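PDB 3NRD: histidine triad (HIT) protein, which probably binds nucleotides through its HIT domain and may hydrolyse nucleotide derivatives or transfer nucleotidyl groups. Local coordinates for the interface of chains A and B. Sequence-based numbering; all coordinates share one arbitrary frame. Chains: chain A/B, histidine triad (HIT) protein.

The interface of chains A and B. Residues chain A 47-48, 85-86, 90; chain B 78-80.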
ATOM      1  N   LYS A  47      11.692  -8.665   0.163  1.00 24.84           N
ATOM      2  CA  LYS A  47      10.438  -8.845  -0.593  0.50 24.82           C
ATOM      3  C   LYS A  47       9.222  -8.307   0.166  1.00 24.24           C
ATOM      4  O   LYS A  47       8.391  -7.609  -0.423  1.00 24.41           O
ATOM      5  CB  LYS A  47      10.265 -10.314  -1.050  0.50 25.57           C
ATOM      6  CG  LYS A  47       9.357 -11.205  -0.233  0.50 26.56           C
ATOM      7  CD  LYS A  47       9.363 -12.664  -0.731  0.50 28.52           C
ATOM      8  CE  LYS A  47       8.147 -12.979  -1.582  0.50 27.28           C
ATOM      9  N   GLU A  48       9.125  -8.574   1.465  1.00 23.61           N
ATOM     10  CA  GLU A  48       8.033  -8.048   2.263  1.00 22.37           C
ATOM     11  C   GLU A  48       8.541  -6.914   3.113  1.00 21.64           C
ATOM     12  O   GLU A  48       9.682  -6.964   3.588  1.00 20.91           O
ATOM     13  CB  GLU A  48       7.418  -9.122   3.173  1.00 22.49           C
ATOM     14  CG  GLU A  48       6.971 -10.440   2.514  1.00 24.28           C
ATOM     15  CD  GLU A  48       5.748 -10.317   1.580  1.00 23.40           C
ATOM     16  OE1 GLU A  48       5.285  -9.200   1.334  1.00 20.63           O
ATOM     17  OE2 GLU A  48       5.277 -11.360   1.071  1.00 23.57           O
ATOM     18  N   LEU A  85       3.045  -4.245  -3.336  1.00 19.88           N
ATOM     19  CA  LEU A  85       2.390  -5.403  -3.907  1.00 20.52           C
ATOM     20  C   LEU A  85       3.454  -6.461  -4.169  1.00 20.77           C
ATOM     21  O   LEU A  85       3.642  -7.345  -3.350  1.00 20.13           O
ATOM     22  CB  LEU A  85       1.564  -5.015  -5.163  1.00 20.60           C
ATOM     23  CG  LEU A  85       0.631  -3.783  -5.003  1.00 21.61           C
ATOM     24  CD1 LEU A  85      -0.138  -3.470  -6.303  1.00 20.32           C
ATOM     25  CD2 LEU A  85      -0.324  -3.976  -3.871  1.00 18.65           C
ATOM     26  N   GLY A  86       4.190  -6.336  -5.277  1.00 21.68           N
ATOM     27  CA  GLY A  86       5.272  -7.216  -5.569  1.00 22.04           C
ATOM     28  C   GLY A  86       4.908  -8.599  -6.021  1.00 23.60           C
ATOM     29  O   GLY A  86       5.684  -9.528  -5.798  1.00 23.97           O
ATOM     30  N   ARG A  90       9.535  -8.878  -7.293  1.00 26.29           N
ATOM     31  CA  ARG A  90       9.610  -9.240  -5.859  1.00 26.31           C
ATOM     32  C   ARG A  90      10.437  -8.322  -4.983  1.00 24.87           C
ATOM     33  O   ARG A  90      10.160  -8.227  -3.805  1.00 24.94           O
ATOM     34  CB  ARG A  90      10.150 -10.667  -5.673  1.00 27.67           C
ATOM     35  CG  ARG A  90       9.134 -11.712  -6.003  1.00 31.14           C
ATOM     36  CD  ARG A  90       7.984 -11.716  -4.992  1.00 34.89           C
ATOM     37  NE  ARG A  90       6.789 -12.300  -5.593  1.00 37.19           N
ATOM     38  CZ  ARG A  90       6.374 -13.550  -5.412  1.00 40.58           C
ATOM     39  NH1 ARG A  90       7.002 -14.411  -4.593  1.00 41.78           N
ATOM     40  NH2 ARG A  90       5.287 -13.935  -6.060  1.00 41.74           N
TER
ATOM     41  N   GLU B  78       2.166 -16.793  -0.786  1.00 21.84           N
ATOM     42  CA  GLU B  78       3.386 -16.547  -1.558  0.60 22.29           C
ATOM     43  C   GLU B  78       3.827 -15.088  -1.388  1.00 21.85           C
ATOM     44  O   GLU B  78       5.019 -14.762  -1.336  1.00 21.18           O
ATOM     45  CB  GLU B  78       3.116 -16.852  -3.033  0.60 22.67           C
ATOM     46  CG  GLU B  78       4.275 -16.630  -3.960  0.60 23.54           C
ATOM     47  CD  GLU B  78       3.999 -16.999  -5.419  0.60 22.94           C
ATOM     48  OE1 GLU B  78       2.934 -17.600  -5.706  0.60 23.69           O
ATOM     49  OE2 GLU B  78       4.873 -16.642  -6.261  0.60 16.49           O
ATOM     50  N   LYS B  79       2.846 -14.201  -1.326  1.00 21.46           N
ATOM     51  CA  LYS B  79       3.118 -12.782  -1.233  1.00 21.45           C
ATOM     52  C   LYS B  79       2.003 -12.070  -0.516  1.00 20.38           C
ATOM     53  O   LYS B  79       0.826 -12.415  -0.664  1.00 19.58           O
ATOM     54  CB  LYS B  79       3.306 -12.187  -2.645  1.00 22.10           C
ATOM     55  CG  LYS B  79       3.887 -10.762  -2.720  1.00 20.75           C
ATOM     56  CD  LYS B  79       5.362 -10.680  -2.280  1.00 21.17           C
ATOM     57  CE  LYS B  79       5.888  -9.225  -2.097  1.00 18.35           C
ATOM     58  NZ  LYS B  79       5.085  -8.418  -1.161  1.00 20.20           N
ATOM     59  N   ILE B  80       2.381 -11.074   0.272  1.00 20.66           N
ATOM     60  CA  ILE B  80       1.443 -10.180   0.910  1.00 19.79           C
ATOM     61  C   ILE B  80       1.374  -8.888   0.110  1.00 19.57           C
ATOM     62  O   ILE B  80       2.416  -8.348  -0.290  1.00 20.56           O
ATOM     63  CB  ILE B  80       1.842  -9.809   2.345  1.00 19.68           C
ATOM     64  CG1 ILE B  80       1.931 -11.036   3.242  1.00 20.50           C
ATOM     65  CG2 ILE B  80       0.814  -8.865   2.931  1.00 19.27           C
ATOM     66  CD1 ILE B  80       0.652 -11.797   3.423  1.00 20.76           C
TER
HETATM   67  O   HOH W   1       6.084  -5.968  -0.800  1.00 22.97           O
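A polar, salt-bridged patch of a two-fold symmetric homodimer interface forms where B:Lys79 enters chain A between A:Glu48 and the A:Leu85–A:Gly86 turn; its symmetry twin would fasten the two chains a second time, in what is probably the biological dimer, since many HIT proteins are homodimers. The side chain of B:Lys79 leaves with CG anti to the backbone N (chi1 -168°), then bends at chi2 and chi4, which turns its ammonium group back towards its own strand. There B:Lys79 NZ forms a salt bridge with A:Glu48 OE1 (2.6 Å), approaching from above the carboxylate plane. B:Lys79 NZ also donates to the carbonyl A:Leu85 O (2.8 Å) and to B:Ile80 O in the carbonyl plane (2.8 Å), while a water links it to A:Lys47 O. A:Glu48 OE2 takes the backbone B:Ile80 N on its syn side at 3.0 Å, tilted 23° out of the carboxylate plane, so both oxygens are engaged and the carboxylate's rotation is restrained. Nearby, A:Arg90 NH2 bridges to B:Glu78 OE2 (2.7 Å), with guanidinium and carboxylate planes 64° apart; CB of B:Lys79 covers one guanidinium face and its CD packs on A:Arg90 CD. Were B:Lys79 an alanine, A:Glu48 OE1 and A:Leu85 O would probably lose their ammonium partner and a gap would open against A:Arg90 CD. In this C-terminal, HIT-domain part of the protein, B:Lys79 begins strand 79-84, while chain A contributes loops preceding 3-10 helix 49-51 and joining strands 79-84 and 94-99.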